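Putative cytochrome P450 154A1 (PDB 1ODO) is a bacterial member of the cytochrome P450 family, a mainly helical haem protein that holds protoporphyrin IX with iron and, in this structure, 4-phenyl-1H-imidazole. Local coordinates at residues Phe175-Asp180 and Val390-Ser395; Val33-Val38 and Gly74-Ala79; Asp327-Ala332 and Arg339-His344; Ser44-Leu49 and Ala320-His325. One frame throughout, in Å; residues are numbered along the deposited sequence.

Contact 1. Residues Phe175-Asp180 and Val390-Ser395; sequences FDTTLD and VPSLIS
Ser392 OG takes part in three hydrogen bonds, and one of them ties the loop 390-395 to Phe175. The hydroxyl donates to Phe175 O (2.7 Å), lying in the plane of that carbonyl. Ser392 OG also accepts within its own loop: Ile394 N donates to it at 3.1 Å, forming an ST turn. A further bond to Ser392 OG comes from Ser395 N at 2.9 Å, forming an ST motif. OG stands anti to the backbone N (chi1 -180°), which carries it toward Phe175 while the following amides fold back onto it. A second hydroxyl works in the reverse sense: Thr177 OG1 accepts from Leu393 N at 2.9 Å, and is also hydrogen-bonded to Pro12 O. Within 175-180, Asp176 OD1 accepts from Thr178 N in an Asx turn. Apolar contact adds to this: Ile394 CG2 meets the edge of the Phe175 ring, 3.8 Å from CD2, and its CD1 branch lies near Thr177 CG2. Phe175 also meets Trp81 edge-to-face and touches the bound 4-phenyl-1H-imidazole. By position in the chain, 175-180 matches the F-G loop of P450s, here fastened to the C-terminal loop beside the ligand pocket.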
loop_
_atom_site.group_PDB
_atom_site.type_symbol
_atom_site.label_atom_id
_atom_site.label_comp_id
_atom_site.label_asym_id
_atom_site.label_seq_id
_atom_site.Cartn_x
_atom_site.Cartn_y
_atom_site.Cartn_z
ATOM N N PHE A 175 -3.230 8.674 -4.313
ATOM C CA PHE A 175 -2.185 8.783 -3.298
ATOM C C PHE A 175 -1.479 10.138 -3.283
ATOM O O PHE A 175 -0.613 10.382 -2.443
ATOM C CB PHE A 175 -1.146 7.671 -3.472
ATOM C CG PHE A 175 -1.655 6.308 -3.097
ATOM C CD1 PHE A 175 -2.475 5.594 -3.965
ATOM C CD2 PHE A 175 -1.337 5.750 -1.864
ATOM C CE1 PHE A 175 -2.970 4.339 -3.609
ATOM C CE2 PHE A 175 -1.826 4.498 -1.498
ATOM C CZ PHE A 175 -2.646 3.791 -2.374
ATOM N N ASP A 176 -1.847 11.019 -4.208
ATOM C CA ASP A 176 -1.235 12.344 -4.280
ATOM C C ASP A 176 -1.855 13.256 -3.223
ATOM O O ASP A 176 -2.881 13.891 -3.467
ATOM C CB ASP A 176 -1.457 12.953 -5.663
ATOM C CG ASP A 176 -0.666 14.224 -5.867
ATOM O OD1 ASP A 176 -0.272 14.848 -4.858
ATOM O OD2 ASP A 176 -0.446 14.601 -7.035
ATOM N N THR A 177 -1.227 13.335 -2.056
ATOM C CA THR A 177 -1.743 14.171 -0.982
ATOM C C THR A 177 -1.445 15.664 -1.113
ATOM O O THR A 177 -1.678 16.426 -0.174
ATOM C CB THR A 177 -1.249 13.660 0.392
ATOM O OG1 THR A 177 0.172 13.517 0.370
ATOM C CG2 THR A 177 -1.879 12.300 0.711
ATOM N N THR A 178 -0.932 16.081 -2.270
ATOM C CA THR A 178 -0.623 17.493 -2.493
ATOM C C THR A 178 -1.777 18.157 -3.255
ATOM O O THR A 178 -1.811 19.376 -3.410
ATOM C CB THR A 178 0.687 17.693 -3.311
ATOM O OG1 THR A 178 0.495 17.242 -4.661
ATOM C CG2 THR A 178 1.836 16.909 -2.677
ATOM N N LEU A 179 -2.727 17.352 -3.727
ATOM C CA LEU A 179 -3.872 17.885 -4.468
ATOM C C LEU A 179 -4.873 18.561 -3.541
ATOM O O LEU A 179 -5.083 18.107 -2.409
ATOM C CB LEU A 179 -4.592 16.761 -5.221
ATOM C CG LEU A 179 -3.796 15.973 -6.264
ATOM C CD1 LEU A 179 -4.701 14.938 -6.907
ATOM C CD2 LEU A 179 -3.242 16.919 -7.318
ATOM N N ASP A 180 -5.490 19.650 -4.005
ATOM C CA ASP A 180 -6.467 20.328 -3.162
ATOM C C ASP A 180 -7.804 19.622 -3.365
ATOM O O ASP A 180 -7.910 18.717 -4.194
ATOM C CB ASP A 180 -6.583 21.834 -3.481
ATOM C CG ASP A 180 -7.025 22.122 -4.909
ATOM O OD1 ASP A 180 -7.768 21.312 -5.505
ATOM O OD2 ASP A 180 -6.639 23.193 -5.432
ATOM N N VAL A 390 8.411 10.173 -3.540
ATOM C CA VAL A 390 7.166 10.425 -4.246
ATOM C C VAL A 390 6.456 11.433 -3.334
ATOM O O VAL A 390 6.485 11.291 -2.111
ATOM C CB VAL A 390 6.327 9.134 -4.348
ATOM C CG1 VAL A 390 4.897 9.462 -4.750
ATOM C CG2 VAL A 390 6.960 8.188 -5.362
ATOM N N PRO A 391 5.836 12.473 -3.911
ATOM C CA PRO A 391 5.134 13.492 -3.118
ATOM C C PRO A 391 3.860 12.951 -2.482
ATOM O O PRO A 391 2.763 13.151 -3.003
ATOM C CB PRO A 391 4.843 14.588 -4.147
ATOM C CG PRO A 391 5.897 14.375 -5.199
ATOM C CD PRO A 391 5.912 12.881 -5.323
ATOM N N SER A 392 4.006 12.266 -1.350
ATOM C CA SER A 392 2.852 11.704 -0.668
ATOM C C SER A 392 3.112 11.442 0.809
ATOM O O SER A 392 4.196 10.998 1.199
ATOM C CB SER A 392 2.442 10.391 -1.343
ATOM O OG SER A 392 1.311 9.815 -0.706
ATOM N N LEU A 393 2.102 11.726 1.622
ATOM C CA LEU A 393 2.185 11.522 3.059
ATOM C C LEU A 393 1.876 10.043 3.307
ATOM O O LEU A 393 2.203 9.489 4.354
ATOM C CB LEU A 393 1.148 12.405 3.759
ATOM C CG LEU A 393 0.882 12.205 5.254
ATOM C CD1 LEU A 393 2.151 12.473 6.054
ATOM C CD2 LEU A 393 -0.226 13.155 5.689
ATOM N N ILE A 394 1.255 9.406 2.316
ATOM C CA ILE A 394 0.894 7.995 2.415
ATOM C C ILE A 394 1.902 7.065 1.733
ATOM O O ILE A 394 2.491 6.200 2.383
ATOM C CB ILE A 394 -0.515 7.755 1.815
ATOM C CG1 ILE A 394 -1.542 8.619 2.559
ATOM C CG2 ILE A 394 -0.888 6.278 1.922
ATOM C CD1 ILE A 394 -2.946 8.532 2.002
ATOM N N SER A 395 2.102 7.242 0.429
ATOM C CA SER A 395 3.044 6.403 -0.316
ATOM C C SER A 395 4.502 6.683 0.026
ATOM O O SER A 395 4.906 7.837 0.157
ATOM C CB SER A 395 2.841 6.585 -1.822
ATOM O OG SER A 395 1.570 6.105 -2.217
#

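Contact 2. Residues Val33-Val38 and Gly74-Ala79; sequences VDVLGV and GTWPLA
Trp76 lies against the tip of a beta hairpin, the two-residue type I' turn Val35-Val38 that joins strands 30-35 and 38-43. Hydrogen bonding comes from the indole rim: Trp76 NE1 donates to Val35 O at 2.8 Å, with an N-H...O angle of 150° and the oxygen close to the ring plane. That same oxygen accepts Val38 N, the bond that closes the turn, so one carbonyl serves both the hairpin and its neighbour. Just before the turn, Asp34 OD2 accepts from Gly37 N in an Asx motif, and Asp34 OD1 is bonded to Gln39 NE2. Apolar packing follows along the flank of the turn. Leu36 crosses Leu78 at about a right angle, its CD2 lying 3.9 Å from Leu78 CG and also reaching Pro77 CB. Val35 CG1, anti to its backbone N (chi1 -178°), meets Leu78 CD1 at 3.8 Å. The third kind of contact is on the ring faces, where the indole is held from above and below. Leu78 CB sits over the centre of one face. Against the opposite face, Val38 CG2 makes a CH-pi contact, 3.3 Å from the centroid of the Trp76 five-membered ring and only 6° off its normal.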
loop_
_atom_site.group_PDB
_atom_site.type_symbol
_atom_site.label_atom_id
_atom_site.label_comp_id
_atom_site.label_asym_id
_atom_site.label_seq_id
_atom_site.Cartn_x
_atom_site.Cartn_y
_atom_site.Cartn_z
ATOM N N VAL A 33 -2.484 14.949 15.578
ATOM C CA VAL A 33 -1.902 15.547 14.381
ATOM C C VAL A 33 -2.952 16.081 13.414
ATOM O O VAL A 33 -4.153 15.867 13.589
ATOM C CB VAL A 33 -1.030 14.519 13.605
ATOM C CG1 VAL A 33 0.068 13.956 14.509
ATOM C CG2 VAL A 33 -1.912 13.386 13.076
ATOM N N ASP A 34 -2.480 16.781 12.390
ATOM C CA ASP A 34 -3.358 17.343 11.381
ATOM C C ASP A 34 -3.014 16.672 10.057
ATOM O O ASP A 34 -1.860 16.684 9.626
ATOM C CB ASP A 34 -3.151 18.854 11.259
ATOM C CG ASP A 34 -3.983 19.464 10.151
ATOM O OD1 ASP A 34 -4.950 20.190 10.463
ATOM O OD2 ASP A 34 -3.676 19.204 8.968
ATOM N N VAL A 35 -4.015 16.068 9.428
ATOM C CA VAL A 35 -3.824 15.388 8.149
ATOM C C VAL A 35 -4.673 16.133 7.126
ATOM O O VAL A 35 -5.870 15.883 6.995
ATOM C CB VAL A 35 -4.281 13.913 8.226
ATOM C CG1 VAL A 35 -4.037 13.211 6.890
ATOM C CG2 VAL A 35 -3.536 13.204 9.342
ATOM N N LEU A 36 -4.044 17.070 6.423
ATOM C CA LEU A 36 -4.724 17.869 5.411
ATOM C C LEU A 36 -6.001 18.538 5.928
ATOM O O LEU A 36 -7.029 18.556 5.246
ATOM C CB LEU A 36 -5.027 17.014 4.173
ATOM C CG LEU A 36 -3.838 16.815 3.220
ATOM C CD1 LEU A 36 -2.787 15.915 3.860
ATOM C CD2 LEU A 36 -4.326 16.202 1.915
ATOM N N GLY A 37 -5.937 19.089 7.138
ATOM C CA GLY A 37 -7.104 19.752 7.697
ATOM C C GLY A 37 -7.943 18.959 8.681
ATOM O O GLY A 37 -8.805 19.526 9.353
ATOM N N VAL A 38 -7.720 17.652 8.759
ATOM C CA VAL A 38 -8.477 16.811 9.685
ATOM C C VAL A 38 -7.552 16.415 10.830
ATOM O O VAL A 38 -6.462 15.895 10.594
ATOM C CB VAL A 38 -9.008 15.528 8.993
ATOM C CG1 VAL A 38 -9.508 14.535 10.039
ATOM C CG2 VAL A 38 -10.141 15.889 8.033
ATOM N N GLY A 74 -17.191 16.921 2.134
ATOM C CA GLY A 74 -17.210 17.910 1.069
ATOM C C GLY A 74 -16.007 18.837 0.997
ATOM O O GLY A 74 -15.808 19.514 -0.012
ATOM N N THR A 75 -15.186 18.859 2.043
ATOM C CA THR A 75 -14.014 19.731 2.049
ATOM C C THR A 75 -12.651 19.048 2.142
ATOM O O THR A 75 -11.649 19.614 1.717
ATOM C CB THR A 75 -14.092 20.741 3.207
ATOM O OG1 THR A 75 -14.121 20.033 4.452
ATOM C CG2 THR A 75 -15.341 21.606 3.079
ATOM N N TRP A 76 -12.610 17.839 2.688
ATOM C CA TRP A 76 -11.346 17.120 2.825
ATOM C C TRP A 76 -10.857 16.483 1.526
ATOM O O TRP A 76 -11.575 15.713 0.889
ATOM C CB TRP A 76 -11.488 16.047 3.901
ATOM C CG TRP A 76 -10.193 15.526 4.449
ATOM C CD1 TRP A 76 -9.062 16.246 4.710
ATOM C CD2 TRP A 76 -9.949 14.205 4.944
ATOM N NE1 TRP A 76 -8.130 15.458 5.347
ATOM C CE2 TRP A 76 -8.651 14.200 5.505
ATOM C CE3 TRP A 76 -10.705 13.024 4.975
ATOM C CZ2 TRP A 76 -8.092 13.060 6.094
ATOM C CZ3 TRP A 76 -10.148 11.888 5.562
ATOM C CH2 TRP A 76 -8.855 11.917 6.114
ATOM N N PRO A 77 -9.618 16.803 1.119
ATOM C CA PRO A 77 -9.045 16.249 -0.110
ATOM C C PRO A 77 -8.899 14.728 -0.068
ATOM O O PRO A 77 -8.812 14.086 -1.111
ATOM C CB PRO A 77 -7.693 16.955 -0.211
ATOM C CG PRO A 77 -7.960 18.287 0.434
ATOM C CD PRO A 77 -8.764 17.880 1.655
ATOM N N LEU A 78 -8.868 14.154 1.134
ATOM C CA LEU A 78 -8.728 12.703 1.278
ATOM C C LEU A 78 -10.056 11.991 1.519
ATOM O O LEU A 78 -10.077 10.836 1.941
ATOM C CB LEU A 78 -7.775 12.375 2.433
ATOM C CG LEU A 78 -6.355 12.945 2.353
ATOM C CD1 LEU A 78 -5.516 12.367 3.483
ATOM C CD2 LEU A 78 -5.735 12.600 1.011
ATOM N N ALA A 79 -11.160 12.677 1.230
ATOM C CA ALA A 79 -12.494 12.115 1.421
ATOM C C ALA A 79 -12.712 10.713 0.854
ATOM O O ALA A 79 -13.372 9.886 1.482
ATOM C CB ALA A 79 -13.542 13.072 0.848
#

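Contact 3. Residues Asp327-Ala332 and Arg339-His344; sequences DWHEDA and RTVKEH
Trp328 NE1 reaches Glu343 OE2 at 2.7 Å in a nearly perfectly straight bond (179°), the carboxylate oxygen lying in the indole plane although the two planes are 60° apart. Next to it, His329 NE2 donates to Glu343 O (2.8 Å), more bent at the hydrogen (130°). The imidazole nitrogen also lies over the centre of the Trp328 ring, and both rings bond to Glu343, one to its side chain and one to its backbone. At the other end of the contact, the extended Arg339 side chain brings its guanidinium edge-on to two carbonyls: NH1 donates to Glu330 O (3.0 Å) and NH2 to Asp331 O (2.8 Å), the latter from above the carbonyl plane. Between the two groups a water accepts from Arg339 NH1, donates to Val341 O and is hydrogen-bonded to His329 ND1. Farther out, Arg339 NE forms a salt bridge with Glu281, and NH2 also bonds Thr334 O. Glu281 and Arg284 fit the ExxR motif on helix 275-285, and Arg339 probably completes the E-R-R triad characteristic of P450s. Carbonyl oxygens and a carboxylate thus surround the guanidinium, which would favour its positive charge despite the nearby Arg284.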
loop_
_atom_site.group_PDB
_atom_site.type_symbol
_atom_site.label_atom_id
_atom_site.label_comp_id
_atom_site.label_asym_id
_atom_site.label_seq_id
_atom_site.Cartn_x
_atom_site.Cartn_y
_atom_site.Cartn_z
ATOM N N ASP A 327 11.063 -0.071 21.278
ATOM C CA ASP A 327 10.731 -1.123 22.235
ATOM C C ASP A 327 10.315 -2.381 21.477
ATOM O O ASP A 327 10.140 -3.446 22.066
ATOM C CB ASP A 327 9.613 -0.677 23.185
ATOM C CG ASP A 327 10.137 -0.316 24.572
ATOM O OD1 ASP A 327 11.248 0.249 24.656
ATOM O OD2 ASP A 327 9.438 -0.586 25.573
ATOM N N TRP A 328 10.164 -2.253 20.161
ATOM C CA TRP A 328 9.769 -3.394 19.335
ATOM C C TRP A 328 10.984 -4.062 18.692
ATOM O O TRP A 328 11.156 -5.282 18.777
ATOM C CB TRP A 328 8.803 -2.951 18.234
ATOM C CG TRP A 328 8.058 -4.091 17.589
ATOM C CD1 TRP A 328 8.070 -5.405 17.973
ATOM C CD2 TRP A 328 7.144 -4.004 16.488
ATOM N NE1 TRP A 328 7.214 -6.139 17.183
ATOM C CE2 TRP A 328 6.632 -5.305 16.265
ATOM C CE3 TRP A 328 6.704 -2.956 15.672
ATOM C CZ2 TRP A 328 5.700 -5.581 15.257
ATOM C CZ3 TRP A 328 5.778 -3.233 14.668
ATOM C CH2 TRP A 328 5.287 -4.533 14.471
ATOM N N HIS A 329 11.820 -3.246 18.058
ATOM C CA HIS A 329 13.026 -3.720 17.384
ATOM C C HIS A 329 14.267 -2.952 17.836
ATOM O O HIS A 329 14.249 -1.727 17.906
ATOM C CB HIS A 329 12.869 -3.537 15.872
ATOM C CG HIS A 329 11.749 -4.332 15.278
ATOM N ND1 HIS A 329 11.845 -5.684 15.034
ATOM C CD2 HIS A 329 10.504 -3.966 14.885
ATOM C CE1 HIS A 329 10.710 -6.118 14.515
ATOM N NE2 HIS A 329 9.880 -5.096 14.414
ATOM N N GLU A 330 15.347 -3.661 18.141
ATOM C CA GLU A 330 16.557 -2.969 18.563
ATOM C C GLU A 330 17.252 -2.471 17.302
ATOM O O GLU A 330 17.165 -3.112 16.252
ATOM C CB GLU A 330 17.456 -3.898 19.377
ATOM C CG GLU A 330 16.914 -4.112 20.784
ATOM C CD GLU A 330 17.899 -4.786 21.710
ATOM O OE1 GLU A 330 19.012 -4.250 21.890
ATOM O OE2 GLU A 330 17.552 -5.849 22.266
ATOM N N ASP A 331 17.919 -1.326 17.405
ATOM C CA ASP A 331 18.616 -0.729 16.272
ATOM C C ASP A 331 17.614 -0.751 15.120
ATOM O O ASP A 331 17.936 -1.098 13.983
ATOM C CB ASP A 331 19.871 -1.529 15.918
ATOM C CG ASP A 331 20.739 -0.822 14.896
ATOM O OD1 ASP A 331 20.731 0.430 14.873
ATOM O OD2 ASP A 331 21.439 -1.513 14.125
ATOM N N ALA A 332 16.385 -0.366 15.452
ATOM C CA ALA A 332 15.275 -0.324 14.507
ATOM C C ALA A 332 15.479 0.462 13.218
ATOM O O ALA A 332 14.875 0.129 12.201
ATOM C CB ALA A 332 14.023 0.181 15.222
ATOM N N ARG A 339 17.626 -10.300 10.972
ATOM C CA ARG A 339 16.809 -10.206 12.188
ATOM C C ARG A 339 16.021 -11.462 12.519
ATOM O O ARG A 339 15.365 -12.042 11.653
ATOM C CB ARG A 339 15.811 -9.049 12.086
ATOM C CG ARG A 339 16.416 -7.678 12.219
ATOM C CD ARG A 339 15.367 -6.598 11.960
ATOM N NE ARG A 339 15.987 -5.281 11.911
ATOM C CZ ARG A 339 16.364 -4.590 12.983
ATOM N NH1 ARG A 339 16.173 -5.085 14.200
ATOM N NH2 ARG A 339 16.954 -3.416 12.833
ATOM N N THR A 340 16.073 -11.871 13.782
ATOM C CA THR A 340 15.351 -13.055 14.223
ATOM C C THR A 340 13.872 -12.681 14.342
ATOM O O THR A 340 12.994 -13.474 14.013
ATOM C CB THR A 340 15.869 -13.551 15.590
ATOM O OG1 THR A 340 17.216 -14.020 15.444
ATOM C CG2 THR A 340 14.999 -14.684 16.113
ATOM N N VAL A 341 13.608 -11.468 14.822
ATOM C CA VAL A 341 12.237 -10.983 14.978
ATOM C C VAL A 341 11.976 -10.104 13.757
ATOM O O VAL A 341 12.527 -9.007 13.641
ATOM C CB VAL A 341 12.072 -10.143 16.259
ATOM C CG1 VAL A 341 10.631 -9.654 16.378
ATOM C CG2 VAL A 341 12.448 -10.973 17.477
ATOM N N LYS A 342 11.129 -10.588 12.856
ATOM C CA LYS A 342 10.804 -9.856 11.634
ATOM C C LYS A 342 9.408 -9.235 11.554
ATOM O O LYS A 342 9.044 -8.677 10.519
ATOM C CB LYS A 342 10.985 -10.792 10.434
ATOM C CG LYS A 342 12.330 -11.525 10.391
ATOM C CD LYS A 342 12.349 -12.564 9.265
ATOM C CE LYS A 342 13.679 -13.311 9.198
ATOM N NZ LYS A 342 14.824 -12.372 9.006
ATOM N N GLU A 343 8.628 -9.322 12.625
ATOM C CA GLU A 343 7.280 -8.755 12.605
ATOM C C GLU A 343 7.221 -7.262 12.331
ATOM O O GLU A 343 8.066 -6.492 12.789
ATOM C CB GLU A 343 6.541 -9.076 13.908
ATOM C CG GLU A 343 7.409 -9.064 15.144
ATOM C CD GLU A 343 6.647 -9.485 16.384
ATOM O OE1 GLU A 343 5.919 -10.501 16.321
ATOM O OE2 GLU A 343 6.780 -8.809 17.424
ATOM N N HIS A 344 6.206 -6.866 11.568
ATOM C CA HIS A 344 6.005 -5.472 11.209
ATOM C C HIS A 344 4.516 -5.228 10.983
ATOM O O HIS A 344 3.716 -6.170 10.969
ATOM C CB HIS A 344 6.764 -5.142 9.926
ATOM C CG HIS A 344 6.266 -5.895 8.735
ATOM N ND1 HIS A 344 6.924 -6.989 8.215
ATOM C CD2 HIS A 344 5.135 -5.753 8.004
ATOM C CE1 HIS A 344 6.217 -7.491 7.217
ATOM N NE2 HIS A 344 5.126 -6.760 7.070
HETATM O O HOH W 1 14.236 -7.116 15.274
#

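Contact 4. Residues Ser44-Leu49 and Ala320-His325; sequences SDPVLL and AAANRH
Pro46 and His325 meet at about a right angle where the start of helix 46-52 meets the turn 322-325 that follows helix 319-322, elements that match helices B and K' of the P450 fold. The proline presents CD to the histidine, 3.6 Å from both His325 CG and His325 CB, while its CG lies a little farther from CB. With CG anti to the backbone N (chi1 -166°), the His325 ring starts out beside Pro46 CD, and a type I turn from Ala322 to His325 sets the residue itself. Beyond the proline, the imidazole runs on past the preceding backbone: its CD2 lies 3.5 Å from Ser44 O and close to Asp45 CA. On the other side of the ring, ND1 is hydrogen-bonded to Asp327 N, which helps to set the turn of the ring. Asp45 turns its CB away from this surface and caps its own helix, its OD1 accepting Val47 N at 3.0 Å from above the carboxylate plane. The rest is apolar packing. Ser44 CB rests against Ala321 CB at 3.8 Å, and Leu49 CD2 approaches Ala322 CB from the next turn of the helix. With no hydrogen bond between the segments, the closest approach is a CA-H...O contact: Ala322 CA lies 3.1 Å from Ser44 O, with an angle of 134° at the hydrogen.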
loop_
_atom_site.group_PDB
_atom_site.type_symbol
_atom_site.label_atom_id
_atom_site.label_comp_id
_atom_site.label_asym_id
_atom_site.label_seq_id
_atom_site.Cartn_x
_atom_site.Cartn_y
_atom_site.Cartn_z
ATOM N N SER A 44 1.722 5.425 17.020
ATOM C CA SER A 44 2.901 4.734 16.507
ATOM C C SER A 44 3.503 3.709 17.470
ATOM O O SER A 44 4.573 3.164 17.209
ATOM C CB SER A 44 3.965 5.747 16.048
ATOM O OG SER A 44 4.284 6.680 17.066
ATOM N N ASP A 45 2.820 3.461 18.586
ATOM C CA ASP A 45 3.277 2.486 19.580
ATOM C C ASP A 45 2.607 1.211 19.049
ATOM O O ASP A 45 1.381 1.095 19.083
ATOM C CB ASP A 45 2.720 2.845 20.963
ATOM C CG ASP A 45 2.968 1.764 22.006
ATOM O OD1 ASP A 45 3.369 0.643 21.639
ATOM O OD2 ASP A 45 2.747 2.037 23.208
ATOM N N PRO A 46 3.395 0.254 18.531
ATOM C CA PRO A 46 2.828 -0.987 17.990
ATOM C C PRO A 46 1.961 -1.804 18.945
ATOM O O PRO A 46 1.011 -2.455 18.514
ATOM C CB PRO A 46 4.062 -1.755 17.507
ATOM C CG PRO A 46 5.131 -1.287 18.430
ATOM C CD PRO A 46 4.868 0.202 18.507
ATOM N N VAL A 47 2.284 -1.783 20.234
ATOM C CA VAL A 47 1.493 -2.542 21.200
ATOM C C VAL A 47 0.095 -1.929 21.240
ATOM O O VAL A 47 -0.914 -2.625 21.100
ATOM C CB VAL A 47 2.127 -2.486 22.607
ATOM C CG1 VAL A 47 1.219 -3.169 23.626
ATOM C CG2 VAL A 47 3.487 -3.167 22.583
ATOM N N LEU A 48 0.046 -0.614 21.416
ATOM C CA LEU A 48 -1.220 0.102 21.470
ATOM C C LEU A 48 -1.949 -0.017 20.133
ATOM O O LEU A 48 -3.159 -0.247 20.084
ATOM C CB LEU A 48 -0.972 1.580 21.799
ATOM C CG LEU A 48 -2.190 2.508 21.775
ATOM C CD1 LEU A 48 -3.241 2.012 22.765
ATOM C CD2 LEU A 48 -1.753 3.932 22.130
ATOM N N LEU A 49 -1.211 0.128 19.042
ATOM C CA LEU A 49 -1.828 0.035 17.726
ATOM C C LEU A 49 -2.506 -1.331 17.531
ATOM O O LEU A 49 -3.649 -1.398 17.086
ATOM C CB LEU A 49 -0.776 0.296 16.642
ATOM C CG LEU A 49 -1.249 0.668 15.233
ATOM C CD1 LEU A 49 -2.391 1.684 15.284
ATOM C CD2 LEU A 49 -0.059 1.239 14.457
ATOM N N ALA A 320 4.687 3.110 9.452
ATOM C CA ALA A 320 6.112 3.287 9.200
ATOM C C ALA A 320 6.860 3.650 10.476
ATOM O O ALA A 320 7.901 3.063 10.775
ATOM C CB ALA A 320 6.329 4.360 8.136
ATOM N N ALA A 321 6.326 4.609 11.228
ATOM C CA ALA A 321 6.958 5.041 12.475
ATOM C C ALA A 321 6.916 3.923 13.512
ATOM O O ALA A 321 7.871 3.729 14.267
ATOM C CB ALA A 321 6.255 6.282 13.016
ATOM N N ALA A 322 5.806 3.189 13.541
ATOM C CA ALA A 322 5.637 2.091 14.484
ATOM C C ALA A 322 6.612 0.949 14.208
ATOM O O ALA A 322 7.117 0.318 15.140
ATOM C CB ALA A 322 4.199 1.573 14.431
ATOM N N ASN A 323 6.878 0.684 12.932
ATOM C CA ASN A 323 7.796 -0.390 12.566
ATOM C C ASN A 323 9.208 -0.126 13.079
ATOM O O ASN A 323 10.025 -1.041 13.155
ATOM C CB ASN A 323 7.854 -0.569 11.048
ATOM C CG ASN A 323 6.636 -1.284 10.486
ATOM O OD1 ASN A 323 5.805 -1.815 11.226
ATOM N ND2 ASN A 323 6.537 -1.316 9.159
ATOM N N ARG A 324 9.490 1.130 13.421
ATOM C CA ARG A 324 10.808 1.515 13.924
ATOM C C ARG A 324 10.796 1.883 15.402
ATOM O O ARG A 324 11.735 2.509 15.900
ATOM C CB ARG A 324 11.354 2.690 13.104
ATOM C CG ARG A 324 11.792 2.311 11.680
ATOM C CD ARG A 324 11.811 3.538 10.775
ATOM N NE ARG A 324 12.327 3.277 9.429
ATOM C CZ ARG A 324 13.534 3.650 9.009
ATOM N NH1 ARG A 324 14.355 4.292 9.833
ATOM N NH2 ARG A 324 13.911 3.417 7.759
ATOM N N HIS A 325 9.736 1.493 16.104
ATOM C CA HIS A 325 9.613 1.791 17.529
ATOM C C HIS A 325 10.706 1.031 18.279
ATOM O O HIS A 325 10.828 -0.188 18.153
ATOM C CB HIS A 325 8.221 1.390 18.021
ATOM C CG HIS A 325 7.868 1.956 19.362
ATOM N ND1 HIS A 325 8.413 1.483 20.536
ATOM C CD2 HIS A 325 7.029 2.959 19.712
ATOM C CE1 HIS A 325 7.921 2.172 21.553
ATOM N NE2 HIS A 325 7.080 3.072 21.080
#

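In the fold
The four contacts illustrate how bonding varies with place in a fold. Contacts 1, 2 and 4 are largely buried, whereas contact 3 lies at the surface and is the richest in polar bonds. Contacts 1 and 2, with centres about 12 Å apart, share packing: Thr177 and Leu179 touch Leu36, Pro77 and Leu78, and Leu393 meets Val35, so the loop after helix 161-175 packs on both the hairpin and the loop 74-79. Contacts 3 and 4 adjoin likewise, Trp328 pressing on Pro46 and Ala322. Hydroxyls bind contact 1 and an indole contact 2; contact 4 relies on packing. Contact 1 alone touches 4-phenyl-1H-imidazole.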